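Local coordinates for uncharacterized protein (Bacteroides dorei DSM 17855, PDB 5TGF) that is of unproven function but has the fold of serine beta-lactamases and penicillin-binding proteins, is probably a serine hydrolase, and binds calcium, at residues R144-G148 / I264-W270; V56-W62 / I284-W289; R101-T107 / Q241-A245; Y252-L257 / F323-P327; I217-G221 / V234-Q238. All coordinates share one frame. Numbering follows the deposited sequence.

Contact 1: R144-G148 / I264-W270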
# COMPACT_ATOMS: atom_id res chain seq x y z
N ARG A 144 -6.78 18.76 3.60
CA ARG A 144 -7.42 17.65 4.31
C ARG A 144 -6.85 16.30 3.85
O ARG A 144 -6.28 16.20 2.75
CB ARG A 144 -8.94 17.64 4.07
CG ARG A 144 -9.73 18.79 4.69
CD ARG A 144 -11.22 18.74 4.40
NE ARG A 144 -11.82 17.41 4.61
CZ ARG A 144 -12.89 16.95 3.95
NH1 ARG A 144 -13.57 17.73 3.11
NH2 ARG A 144 -13.31 15.71 4.15
N PHE A 145 -6.90 15.32 4.76
CA PHE A 145 -6.68 13.88 4.46
C PHE A 145 -8.00 13.17 4.19
O PHE A 145 -8.97 13.26 4.97
CB PHE A 145 -5.97 13.19 5.62
CG PHE A 145 -5.64 11.73 5.36
CD1 PHE A 145 -4.43 11.37 4.78
CD2 PHE A 145 -6.51 10.73 5.76
CE1 PHE A 145 -4.11 10.03 4.58
CE2 PHE A 145 -6.21 9.37 5.56
CZ PHE A 145 -4.98 9.03 4.98
N GLU A 146 -8.10 12.56 3.01
CA GLU A 146 -9.22 11.70 2.71
C GLU A 146 -8.79 10.56 1.80
O GLU A 146 -8.45 10.76 0.64
CB GLU A 146 -10.39 12.47 2.09
CG GLU A 146 -11.62 11.56 1.88
CD GLU A 146 -12.83 12.29 1.28
OE1 GLU A 146 -12.65 13.08 0.35
OE2 GLU A 146 -13.97 11.97 1.69
N TYR A 147 -8.89 9.36 2.33
CA TYR A 147 -8.45 8.13 1.64
C TYR A 147 -9.31 7.83 0.43
O TYR A 147 -10.54 8.01 0.43
CB TYR A 147 -8.49 6.98 2.60
CG TYR A 147 -7.82 5.69 2.18
CD1 TYR A 147 -8.56 4.69 1.53
CD2 TYR A 147 -6.52 5.41 2.55
CE1 TYR A 147 -7.97 3.48 1.18
CE2 TYR A 147 -5.91 4.20 2.22
CZ TYR A 147 -6.66 3.22 1.58
OH TYR A 147 -6.10 2.00 1.27
N GLY A 148 -8.65 7.40 -0.64
CA GLY A 148 -9.37 6.99 -1.84
C GLY A 148 -8.49 6.36 -2.86
O GLY A 148 -7.34 6.02 -2.55
N ILE A 264 0.13 10.61 9.48
CA ILE A 264 -0.30 9.19 9.40
C ILE A 264 0.01 8.49 8.07
O ILE A 264 -0.20 7.27 7.95
CB ILE A 264 -1.80 9.04 9.71
CG1 ILE A 264 -2.64 9.84 8.69
CG2 ILE A 264 -2.04 9.44 11.17
CD1 ILE A 264 -4.13 9.77 8.91
N TYR A 265 0.52 9.23 7.08
CA TYR A 265 0.69 8.61 5.75
C TYR A 265 1.90 9.18 5.05
O TYR A 265 2.19 10.38 5.16
CB TYR A 265 -0.58 8.81 4.90
CG TYR A 265 -0.90 7.70 3.93
CD1 TYR A 265 -1.59 6.57 4.33
CD2 TYR A 265 -0.49 7.79 2.58
CE1 TYR A 265 -1.90 5.56 3.43
CE2 TYR A 265 -0.79 6.77 1.68
CZ TYR A 265 -1.49 5.67 2.11
OH TYR A 265 -1.83 4.67 1.19
N GLY A 266 2.57 8.32 4.30
CA GLY A 266 3.65 8.68 3.41
C GLY A 266 3.20 8.67 1.97
O GLY A 266 2.20 9.33 1.64
N LEU A 267 3.96 7.99 1.11
CA LEU A 267 3.54 7.74 -0.28
C LEU A 267 3.04 6.32 -0.42
O LEU A 267 3.81 5.34 -0.28
CB LEU A 267 4.69 7.98 -1.25
CG LEU A 267 5.37 9.35 -1.14
CD1 LEU A 267 6.58 9.43 -2.07
CD2 LEU A 267 4.41 10.48 -1.49
N GLY A 268 1.73 6.16 -0.53
CA GLY A 268 1.11 4.83 -0.61
C GLY A 268 1.31 3.89 0.57
O GLY A 268 1.28 2.69 0.39
N GLU A 269 1.53 4.42 1.77
CA GLU A 269 1.81 3.63 2.94
C GLU A 269 1.47 4.42 4.20
O GLU A 269 1.66 5.67 4.26
CB GLU A 269 3.28 3.20 2.96
CG GLU A 269 4.29 4.36 2.99
CD GLU A 269 5.60 4.01 2.27
OE1 GLU A 269 6.62 3.71 2.94
OE2 GLU A 269 5.60 3.94 1.00
N TRP A 270 0.98 3.70 5.22
CA TRP A 270 0.66 4.29 6.51
C TRP A 270 1.90 4.34 7.39
O TRP A 270 2.68 3.35 7.48
CB TRP A 270 -0.43 3.48 7.26
CG TRP A 270 -1.77 3.40 6.56
CD1 TRP A 270 -2.19 2.43 5.67
CD2 TRP A 270 -2.88 4.28 6.73
NE1 TRP A 270 -3.45 2.72 5.23
CE2 TRP A 270 -3.89 3.84 5.87
CE3 TRP A 270 -3.07 5.48 7.45
CZ2 TRP A 270 -5.10 4.53 5.73
CZ3 TRP A 270 -4.30 6.14 7.33
CH2 TRP A 270 -5.28 5.67 6.49
O HOH W 1 -4.26 1.00 3.05
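Two loops meet here at the likely active site of a beta-lactamase-type fold, 144-148 before helix 150-163, loop 264-270 before strand 270-274. Ile264 comes first: its CD1 sits over one face of Phe145, 4.0 Å from the ring centroid and 11° off the normal, a CH-pi contact. At Tyr265 the CB lies 3.7 Å from Phe145 CE1, and the two rings are inclined at 54°; farther along the same side chain, Tyr265 OH comes within 4.2 Å of Tyr147 CE2. The chain then turns back on itself, Gly266 N donating to Glu269 O (2.8 Å), with Gly268 at positive phi. This brings Trp270 to the other loop, where its CH2 meets the edge of Phe145 at CZ (3.7 Å) and its CZ2 meets Tyr147 CD2 (3.6 Å). The Tyr147 and Trp270 six-membered rings are nearly parallel, at 13°, but slid so far that they hardly overlap. Water 1 joins Tyr147 OH (2.7 Å) to Trp270 NE1 (2.9 Å), accepting from the indole. The resulting aromatic cluster is apolar around Phe145 and polar at Tyr147 OH, which also hydrogen-bonds Ser58 and Lys61, consistent with a tyrosine placed to assist a nucleophilic serine.

Contact 2: V56-W62 / I284-W289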
# COMPACT_ATOMS: atom_id res chain seq x y z
N VAL A 56 -5.13 -8.56 -3.12
CA VAL A 56 -4.80 -7.99 -1.78
C VAL A 56 -5.21 -6.54 -1.59
O VAL A 56 -4.94 -5.89 -0.54
CB VAL A 56 -3.30 -8.11 -1.47
CG1 VAL A 56 -2.90 -9.58 -1.41
CG2 VAL A 56 -2.45 -7.35 -2.47
N ALA A 57 -5.92 -6.01 -2.59
CA ALA A 57 -6.50 -4.66 -2.48
C ALA A 57 -5.46 -3.61 -2.11
O ALA A 57 -4.43 -3.56 -2.77
CB ALA A 57 -7.67 -4.70 -1.51
N SER A 58 -5.67 -2.84 -1.04
CA SER A 58 -4.78 -1.72 -0.74
C SER A 58 -3.38 -2.10 -0.34
O SER A 58 -2.53 -1.22 -0.26
CB SER A 58 -5.37 -0.80 0.31
OG SER A 58 -6.55 -0.24 -0.19
N ALA A 59 -3.11 -3.39 -0.11
CA ALA A 59 -1.71 -3.78 0.06
C ALA A 59 -0.86 -3.40 -1.14
O ALA A 59 0.35 -3.16 -1.00
CB ALA A 59 -1.57 -5.26 0.42
N GLY A 60 -1.49 -3.28 -2.31
CA GLY A 60 -0.80 -2.81 -3.51
C GLY A 60 -0.42 -1.34 -3.58
O GLY A 60 0.40 -0.98 -4.41
N LYS A 61 -0.97 -0.48 -2.70
CA LYS A 61 -0.62 0.95 -2.74
C LYS A 61 0.87 1.14 -2.51
O LYS A 61 1.49 1.98 -3.15
CB LYS A 61 -1.45 1.77 -1.74
CG LYS A 61 -2.88 2.03 -2.18
CD LYS A 61 -3.63 2.94 -1.20
CE LYS A 61 -5.02 3.32 -1.67
NZ LYS A 61 -6.02 2.22 -1.65
N TRP A 62 1.43 0.35 -1.60
CA TRP A 62 2.86 0.41 -1.27
C TRP A 62 3.69 0.07 -2.50
O TRP A 62 4.64 0.75 -2.82
CB TRP A 62 3.17 -0.54 -0.12
CG TRP A 62 4.44 -0.24 0.66
CD1 TRP A 62 5.48 0.63 0.33
CD2 TRP A 62 4.77 -0.78 1.93
NE1 TRP A 62 6.41 0.66 1.34
CE2 TRP A 62 6.02 -0.22 2.32
CE3 TRP A 62 4.14 -1.69 2.77
CZ2 TRP A 62 6.64 -0.54 3.52
CZ3 TRP A 62 4.72 -1.98 3.98
CH2 TRP A 62 5.97 -1.39 4.36
N ILE A 284 5.67 0.96 9.53
CA ILE A 284 5.00 1.34 8.30
C ILE A 284 4.24 0.10 7.74
O ILE A 284 4.68 -1.06 7.86
CB ILE A 284 6.06 1.81 7.27
CG1 ILE A 284 6.72 3.13 7.75
CG2 ILE A 284 5.45 2.03 5.89
CD1 ILE A 284 8.10 3.30 7.19
N SER A 285 3.07 0.35 7.14
CA SER A 285 2.23 -0.71 6.62
C SER A 285 1.39 -0.26 5.45
O SER A 285 1.31 0.95 5.14
CB SER A 285 1.30 -1.19 7.72
OG SER A 285 0.27 -0.22 7.86
N SER A 286 0.76 -1.23 4.78
CA SER A 286 -0.25 -0.96 3.74
C SER A 286 -1.39 -2.03 3.79
O SER A 286 -1.48 -2.89 2.92
CB SER A 286 0.41 -0.92 2.37
OG SER A 286 -0.42 -0.26 1.40
N PRO A 287 -2.26 -1.97 4.83
CA PRO A 287 -3.28 -3.00 4.96
C PRO A 287 -4.33 -2.91 3.87
O PRO A 287 -4.63 -1.82 3.42
CB PRO A 287 -3.93 -2.72 6.32
CG PRO A 287 -3.05 -1.72 6.97
CD PRO A 287 -2.40 -0.95 5.86
N GLY A 288 -4.88 -4.04 3.47
CA GLY A 288 -6.05 -4.06 2.58
C GLY A 288 -7.30 -4.43 3.36
O GLY A 288 -7.20 -5.06 4.39
N TRP A 289 -8.46 -4.07 2.83
CA TRP A 289 -9.71 -4.24 3.54
C TRP A 289 -9.99 -5.72 3.88
O TRP A 289 -10.72 -6.00 4.84
CB TRP A 289 -10.90 -3.66 2.77
CG TRP A 289 -11.22 -4.38 1.46
CD1 TRP A 289 -10.70 -4.07 0.23
CD2 TRP A 289 -12.12 -5.47 1.23
NE1 TRP A 289 -11.16 -4.92 -0.71
CE2 TRP A 289 -12.07 -5.77 -0.15
CE3 TRP A 289 -12.95 -6.24 2.05
CZ2 TRP A 289 -12.79 -6.81 -0.72
CZ3 TRP A 289 -13.70 -7.27 1.47
CH2 TRP A 289 -13.62 -7.54 0.10
O HOH W 2 -8.33 -1.99 0.85
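Ser58 and Lys61 form an SxxK pattern at the start of helix 60-74, as in the serine beta-lactamases and penicillin-binding proteins, where that serine is the nucleophile; the same role is probable here. The partner, 284-289, is the end of strand 281-285 and the loop beyond it, where Ser286-Pro287-Gly288 probably takes the place of the relatives' KTG-like triad. Of the polar contacts, the direct one is Ser286 OG donating to Ser58 O (2.9 Å), a carbonyl that also accepts from Lys61 N (3.0 Å). Water 2 bridges Ser58 OG (2.7 Å) and Trp289 N (2.9 Å), accepting from the latter, a position consistent with an oxyanion hole, while Tyr147 OH hydrogen-bonds both Ser58 OG and Lys61 NZ. Backbone proximity supplies a second kind of contact: Ala59 CA approaches Ser286 O at 3.0 Å as a CA-H...O interaction, and Gly288 CA lies 3.8 Å from both Val56 O and Ser58 N. A CB on Gly288 would clash with Val56 O, so the close approach depends on glycine. Apolar packing closes the two ends. Trp62 CZ2 lies 3.7 Å from Ile284 CG2, Trp62 CZ3 lies 3.8 Å from Ser285 CA, and helix 207-218 also packs on this indole. At the other end, Ala57, at positive phi (54°) just before the serine, places its CB 3.6 Å from Trp289 CD1.

Contact 3: R101-T107 / Q241-A245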
# COMPACT_ATOMS: atom_id res chain seq x y z
N ARG A 101 3.13 14.07 -5.04
CA ARG A 101 3.18 13.61 -3.65
C ARG A 101 1.81 13.76 -2.96
O ARG A 101 1.51 13.00 -2.02
CB ARG A 101 4.26 14.35 -2.88
CG ARG A 101 4.05 15.85 -2.74
CD ARG A 101 5.10 16.42 -1.77
NE ARG A 101 5.06 17.86 -1.70
CZ ARG A 101 4.19 18.58 -0.99
NH1 ARG A 101 3.26 18.02 -0.24
NH2 ARG A 101 4.27 19.90 -1.05
N GLN A 102 0.98 14.70 -3.41
CA GLN A 102 -0.35 14.89 -2.81
C GLN A 102 -1.31 13.81 -3.27
O GLN A 102 -2.17 13.35 -2.48
CB GLN A 102 -0.95 16.26 -3.14
CG GLN A 102 -0.20 17.38 -2.41
CD GLN A 102 -0.57 18.79 -2.84
OE1 GLN A 102 -0.96 19.05 -3.97
NE2 GLN A 102 -0.36 19.73 -1.93
N LEU A 103 -1.20 13.42 -4.52
CA LEU A 103 -1.98 12.31 -5.05
C LEU A 103 -1.74 11.04 -4.22
O LEU A 103 -2.68 10.36 -3.84
CB LEU A 103 -1.65 12.05 -6.55
CG LEU A 103 -2.01 13.17 -7.54
CD1 LEU A 103 -1.36 12.95 -8.91
CD2 LEU A 103 -3.51 13.34 -7.69
N LEU A 104 -0.48 10.76 -3.91
CA LEU A 104 -0.12 9.50 -3.28
C LEU A 104 -0.25 9.50 -1.76
O LEU A 104 0.14 8.54 -1.12
CB LEU A 104 1.31 9.13 -3.68
CG LEU A 104 1.55 8.75 -5.12
CD1 LEU A 104 3.02 8.80 -5.48
CD2 LEU A 104 1.00 7.37 -5.42
N SER A 105 -0.65 10.64 -1.18
CA SER A 105 -0.76 10.77 0.27
C SER A 105 -2.20 11.04 0.71
O SER A 105 -2.44 11.32 1.87
CB SER A 105 0.14 11.89 0.78
OG SER A 105 -0.25 13.15 0.24
N HIS A 106 -3.16 10.87 -0.21
CA HIS A 106 -4.56 11.08 0.06
C HIS A 106 -4.89 12.52 0.47
O HIS A 106 -5.79 12.74 1.29
CB HIS A 106 -5.05 10.09 1.09
CG HIS A 106 -4.80 8.67 0.68
ND1 HIS A 106 -5.37 8.14 -0.45
CD2 HIS A 106 -3.98 7.73 1.18
CE1 HIS A 106 -4.92 6.90 -0.62
NE2 HIS A 106 -4.11 6.62 0.38
N THR A 107 -4.05 13.46 0.03
CA THR A 107 -4.23 14.87 0.40
C THR A 107 -4.51 15.74 -0.84
O THR A 107 -4.47 16.95 -0.75
CB THR A 107 -3.07 15.45 1.20
OG1 THR A 107 -1.84 15.31 0.47
CG2 THR A 107 -2.93 14.75 2.53
N GLN A 241 3.92 12.82 4.55
CA GLN A 241 3.37 13.48 3.38
C GLN A 241 1.99 14.08 3.62
O GLN A 241 1.36 14.62 2.71
CB GLN A 241 3.35 12.50 2.18
CG GLN A 241 4.71 11.91 1.84
CD GLN A 241 5.70 12.95 1.31
OE1 GLN A 241 5.32 14.08 1.04
NE2 GLN A 241 6.96 12.57 1.14
N VAL A 242 1.49 13.99 4.85
CA VAL A 242 0.20 14.58 5.20
C VAL A 242 0.43 16.06 5.52
O VAL A 242 -0.32 16.92 5.08
CB VAL A 242 -0.43 13.84 6.40
CG1 VAL A 242 -1.70 14.53 6.83
CG2 VAL A 242 -0.75 12.39 6.02
N ARG A 243 1.49 16.33 6.27
CA ARG A 243 1.93 17.68 6.60
C ARG A 243 0.89 18.50 7.36
O ARG A 243 0.55 18.12 8.47
CB ARG A 243 2.48 18.32 5.35
CG ARG A 243 3.61 17.43 4.88
CD ARG A 243 4.42 18.06 3.83
NE ARG A 243 5.23 17.12 3.09
CZ ARG A 243 6.00 17.54 2.09
NH1 ARG A 243 6.08 18.84 1.86
NH2 ARG A 243 6.70 16.70 1.36
N ASN A 244 0.39 19.59 6.81
CA ASN A 244 -0.58 20.42 7.55
C ASN A 244 -2.02 20.08 7.22
O ASN A 244 -2.94 20.77 7.66
CB ASN A 244 -0.35 21.91 7.28
CG ASN A 244 1.01 22.36 7.73
OD1 ASN A 244 1.41 22.16 8.88
ND2 ASN A 244 1.76 22.97 6.82
N ALA A 245 -2.25 19.05 6.41
CA ALA A 245 -3.60 18.68 6.07
C ALA A 245 -4.35 18.27 7.35
O ALA A 245 -3.78 17.62 8.23
CB ALA A 245 -3.60 17.53 5.05
O HOH W 3 2.78 15.28 0.42
O HOH W 4 -0.38 17.36 2.13
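This is a mixed polar and apolar contact between two turn-rich segments of the helical part of the beta-lactamase-type fold: the end of helix 100-103 with the type I turn Leu103-His106, and the loop between helices 231-238 and 252-257, which makes a type II' turn from Val242 to Ala245. The backbones come closest at Ser105 and Gln241, with CA atoms 5.8 Å apart and side-chain CB atoms 3.6 Å apart. Ser105 OG turns back to donate to Arg101 O (2.9 Å). Thr107 supplies the apolar share, its CG2 lying 3.8 Å from Ala245 CB and 4.1 Å from Val242 CA. Two waters join the segments: water 3 accepts from Arg101 NH1 (2.9 Å) and donates to Gln241 O (2.8 Å) and Gln241 OE1 (2.9 Å), while water 4 links Thr107 OG1 and Val242 O, each at 3.0 Å. Toward the surface, the Arg101 and Arg243 guanidinium groups stack despite their like charges, planes at 12°. Asp80 offsets part of that charge through a salt bridge to Arg101 NE. Arg243 NH2 donates to Gln241 OE1 (3.0 Å), and the stack brings Arg243 NH1 to 3.4 Å from Arg101 CZ.

Contact 4: Y252-L257 / F323-P327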
# COMPACT_ATOMS: atom_id res chain seq x y z
N TYR A 252 -7.61 5.32 10.07
CA TYR A 252 -7.08 3.99 10.39
C TYR A 252 -6.04 3.97 11.51
O TYR A 252 -6.12 3.12 12.39
CB TYR A 252 -6.53 3.32 9.13
CG TYR A 252 -5.71 2.09 9.43
CD1 TYR A 252 -6.27 0.83 9.61
CD2 TYR A 252 -4.36 2.21 9.52
CE1 TYR A 252 -5.46 -0.25 9.88
CE2 TYR A 252 -3.55 1.14 9.75
CZ TYR A 252 -4.11 -0.08 9.99
OH TYR A 252 -3.22 -1.08 10.34
N VAL A 253 -5.07 4.87 11.50
CA VAL A 253 -4.01 4.81 12.52
C VAL A 253 -4.58 5.04 13.95
O VAL A 253 -4.21 4.31 14.91
CB VAL A 253 -2.85 5.74 12.17
CG1 VAL A 253 -1.95 5.98 13.35
CG2 VAL A 253 -2.06 5.21 10.98
N GLU A 254 -5.47 6.02 14.08
CA GLU A 254 -6.10 6.31 15.38
C GLU A 254 -7.05 5.19 15.81
O GLU A 254 -6.95 4.68 16.93
CB GLU A 254 -6.88 7.66 15.37
CG GLU A 254 -7.66 7.93 16.69
CD GLU A 254 -8.70 9.08 16.58
OE1 GLU A 254 -8.38 10.09 15.92
OE2 GLU A 254 -9.87 8.97 17.09
N LYS A 255 -7.83 4.70 14.86
CA LYS A 255 -8.85 3.70 15.12
C LYS A 255 -8.27 2.30 15.36
O LYS A 255 -8.72 1.60 16.25
CB LYS A 255 -9.84 3.65 13.95
CG LYS A 255 -11.02 2.74 14.23
CD LYS A 255 -12.20 3.05 13.33
CE LYS A 255 -13.17 1.88 13.34
NZ LYS A 255 -14.25 2.09 12.36
N ALA A 256 -7.28 1.92 14.57
CA ALA A 256 -6.68 0.59 14.65
C ALA A 256 -5.53 0.46 15.63
O ALA A 256 -5.33 -0.62 16.20
CB ALA A 256 -6.23 0.14 13.26
N LEU A 257 -4.72 1.51 15.78
CA LEU A 257 -3.56 1.45 16.64
C LEU A 257 -3.61 2.36 17.87
O LEU A 257 -2.67 2.34 18.68
CB LEU A 257 -2.26 1.73 15.84
CG LEU A 257 -1.95 0.75 14.72
CD1 LEU A 257 -2.24 1.33 13.34
CD2 LEU A 257 -0.51 0.30 14.81
N PHE A 323 -9.76 -5.44 8.43
CA PHE A 323 -8.99 -4.20 8.17
C PHE A 323 -8.45 -3.59 9.48
O PHE A 323 -7.22 -3.55 9.71
CB PHE A 323 -9.87 -3.21 7.41
CG PHE A 323 -9.17 -1.94 7.03
CD1 PHE A 323 -8.06 -1.96 6.19
CD2 PHE A 323 -9.70 -0.72 7.40
CE1 PHE A 323 -7.42 -0.78 5.82
CE2 PHE A 323 -9.11 0.48 6.99
CZ PHE A 323 -7.96 0.44 6.20
N TYR A 324 -9.36 -3.18 10.36
CA TYR A 324 -8.95 -2.50 11.60
C TYR A 324 -8.29 -3.40 12.63
O TYR A 324 -7.60 -2.89 13.52
CB TYR A 324 -10.15 -1.78 12.23
CG TYR A 324 -10.72 -0.70 11.33
CD1 TYR A 324 -10.02 0.49 11.15
CD2 TYR A 324 -11.92 -0.85 10.69
CE1 TYR A 324 -10.52 1.48 10.36
CE2 TYR A 324 -12.43 0.15 9.89
CZ TYR A 324 -11.72 1.33 9.76
OH TYR A 324 -12.17 2.30 8.94
N GLY A 325 -8.47 -4.72 12.52
CA GLY A 325 -7.87 -5.67 13.46
C GLY A 325 -6.45 -6.07 13.12
O GLY A 325 -5.73 -6.60 13.96
N SER A 326 -6.02 -5.78 11.89
CA SER A 326 -4.76 -6.32 11.38
C SER A 326 -3.49 -6.00 12.17
O SER A 326 -2.62 -6.88 12.31
CB SER A 326 -4.58 -5.84 9.94
OG SER A 326 -5.64 -6.38 9.16
N PRO A 327 -3.36 -4.77 12.73
CA PRO A 327 -2.15 -4.53 13.53
C PRO A 327 -1.99 -5.40 14.77
O PRO A 327 -0.92 -5.32 15.39
CB PRO A 327 -2.31 -3.06 14.00
CG PRO A 327 -3.29 -2.48 13.11
CD PRO A 327 -4.19 -3.56 12.60
O HOH W 5 -6.67 -3.02 15.96
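In this beta-lactamase-type fold, one side of helix 252-257 fits against segment 323-327, a type I turn from Phe323 to Ser326 followed by Pro327, just before the C-terminal helix 328-337. One bump is Pro327, whose CG enters a hollow lined by Tyr252, Ala256 and Leu257: it lies 3.1 Å from Tyr252 OH, 3.9 Å from Ala256 CB and 3.8 Å from Leu257 CG. Ala256, small and directed at that segment, permits the closest backbone approach, with its CA 4.9 Å from Tyr324 CA and its CB 3.3 Å from Tyr324 O. Tyr252 lies alongside both aromatic residues of the turn, its CD1 over the face of Phe323, 3.8 Å from Phe323 CZ, and 4.1 Å from Tyr324 CD1; the Tyr252 and Phe323 rings are inclined at 41°. Phe323 also lies near, without touching, the SxxK residues of the probable active site. Toward the solvent, extended Lys255 lies across the face of Tyr324, its CE 3.8 Å from the ring centroid and its NZ 4.0 Å from that centroid as a cation-pi contact. Water 5 bridges the segments, donating to Ala256 O (2.8 Å) and Tyr324 O (2.6 Å). Tyr252 OH hydrogen-bonds Glu272, and a glycerol bonds both Tyr252 N and Tyr324 OH. The chemistry thus grades from apolar packing round Pro327 to a solvent-facing cation-pi pair, with water satisfying two carbonyls.

Contact 5: I217-G221 / V234-Q238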
# COMPACT_ATOMS: atom_id res chain seq x y z
N ILE A 217 12.47 -3.04 0.35
CA ILE A 217 12.18 -1.81 1.06
C ILE A 217 12.97 -1.74 2.37
O ILE A 217 13.46 -0.66 2.74
CB ILE A 217 10.64 -1.69 1.34
CG1 ILE A 217 9.88 -1.52 0.03
CG2 ILE A 217 10.33 -0.50 2.22
CD1 ILE A 217 10.12 -0.22 -0.71
N TYR A 218 13.01 -2.85 3.08
CA TYR A 218 13.71 -2.95 4.37
C TYR A 218 15.20 -2.62 4.22
O TYR A 218 15.81 -2.07 5.14
CB TYR A 218 13.55 -4.35 4.97
CG TYR A 218 14.20 -4.45 6.35
CD1 TYR A 218 13.54 -3.97 7.47
CD2 TYR A 218 15.47 -5.01 6.51
CE1 TYR A 218 14.14 -4.01 8.73
CE2 TYR A 218 16.06 -5.09 7.78
CZ TYR A 218 15.37 -4.56 8.88
OH TYR A 218 15.88 -4.62 10.15
N HIS A 219 15.79 -2.97 3.09
CA HIS A 219 17.16 -2.61 2.80
C HIS A 219 17.31 -1.29 2.02
O HIS A 219 18.28 -1.10 1.26
CB HIS A 219 17.83 -3.78 2.08
CG HIS A 219 17.99 -4.99 2.95
ND1 HIS A 219 18.88 -5.03 4.00
CD2 HIS A 219 17.36 -6.18 2.94
CE1 HIS A 219 18.79 -6.20 4.60
NE2 HIS A 219 17.88 -6.92 3.98
N ASN A 220 16.38 -0.36 2.25
CA ASN A 220 16.50 0.99 1.72
C ASN A 220 16.66 0.98 0.20
O ASN A 220 17.38 1.81 -0.36
CB ASN A 220 17.67 1.72 2.40
CG ASN A 220 17.41 3.21 2.57
OD1 ASN A 220 16.28 3.65 2.75
ND2 ASN A 220 18.48 3.98 2.56
N GLY A 221 16.00 0.03 -0.46
CA GLY A 221 15.94 -0.01 -1.91
C GLY A 221 16.97 -0.88 -2.60
O GLY A 221 16.94 -0.99 -3.83
N VAL A 234 13.17 5.84 -1.06
CA VAL A 234 12.57 5.06 0.03
C VAL A 234 12.30 5.95 1.25
O VAL A 234 11.22 5.85 1.88
CB VAL A 234 13.40 3.82 0.41
CG1 VAL A 234 12.69 3.04 1.49
CG2 VAL A 234 13.65 2.93 -0.80
N GLN A 235 13.25 6.83 1.60
CA GLN A 235 13.06 7.74 2.72
C GLN A 235 11.88 8.69 2.50
O GLN A 235 11.05 8.89 3.41
CB GLN A 235 14.34 8.52 3.03
CG GLN A 235 15.42 7.66 3.67
CD GLN A 235 14.94 6.96 4.94
OE1 GLN A 235 14.76 5.74 4.96
NE2 GLN A 235 14.67 7.75 5.99
N THR A 236 11.76 9.22 1.30
CA THR A 236 10.65 10.12 0.94
C THR A 236 9.30 9.37 1.00
O THR A 236 8.32 9.93 1.48
CB THR A 236 10.87 10.75 -0.45
OG1 THR A 236 12.02 11.62 -0.38
CG2 THR A 236 9.65 11.57 -0.89
N MSE A 237 9.28 8.11 0.56
CA MSE A 237 8.06 7.31 0.64
C MSE A 237 7.59 7.14 2.07
O MSE A 237 6.39 6.92 2.32
CB MSE A 237 8.29 5.94 -0.02
CG MSE A 237 8.40 5.94 -1.56
SE MSE A 237 9.08 4.18 -2.14
CE MSE A 237 7.48 3.09 -1.68
N GLN A 238 8.54 7.09 3.00
CA GLN A 238 8.28 6.87 4.43
C GLN A 238 8.13 8.14 5.26
O GLN A 238 7.84 8.06 6.46
CB GLN A 238 9.39 5.97 5.01
CG GLN A 238 9.42 4.60 4.35
CD GLN A 238 10.51 3.68 4.88
OE1 GLN A 238 11.21 4.01 5.84
NE2 GLN A 238 10.59 2.48 4.31
O HOH W 6 12.74 0.63 4.92
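A Schellman motif ends helix 207-218 where it meets helix 231-238. Asn220, the C-prime residue with positive phi, donates its N to Ile217 O (3.0 Å), and Gly221 N reaches back to Met216 O. Gly221 has phi 94°, where a CB would jam against the preceding carbonyl and lie tight against Val234 CG2; that methyl is 3.7 Å from Gly221 N. Val234 thus packs against the helix end: its CG1 lies 4.0 Å from Ile217 O and 4.3 Å from Ile217 CG2, and its CB is 3.7 Å from Asn220 OD1. Within the beta-lactamase-type fold, the contact joins two successive helices linked by the small hairpin of strands 222-223 and 226-227, and its inner face packs on Trp62 of helix 60-74. There Ile217 CD1 meets CE of Met237, a selenomethionine in this crystal, at 4.3 Å. Ile217 CG2 is also 3.6 Å from Gln238 NE2. That amide donates to water 6 (2.9 Å), which in turn donates to Ile217 O (2.6 Å), so this carbonyl accepts from both the capping backbone and the water. The other end of the same side chain, Gln238 OE1, bonds Lys298, whereas Asn220 OD1 and Gln235 OE1, 3.4 Å apart, are two acceptors and form no bond.

Contacts 1 and 2 build the probable active site, their centres about 11 Å apart: Tyr147 OH of contact 1 is 2.7 Å from Ser58 OG of contact 2, and Trp270 N is 2.8 Å from Ser285 O. Contact 3 backs contact 1, centres about 6 Å apart, with Glu146 N 2.9 Å from His106 O and Gly268 N 2.9 Å from Leu104 O. Contact 4 borders the site, its Phe323 CD1 3.7 Å from Gly288 O and its Tyr252 CB 3.8 Å from Trp270 CH2. Contact 5 touches contact 2 through Met237 CE, 3.7 Å from Trp62 CD1, and lies about 22 Å, centre to centre, from contact 4.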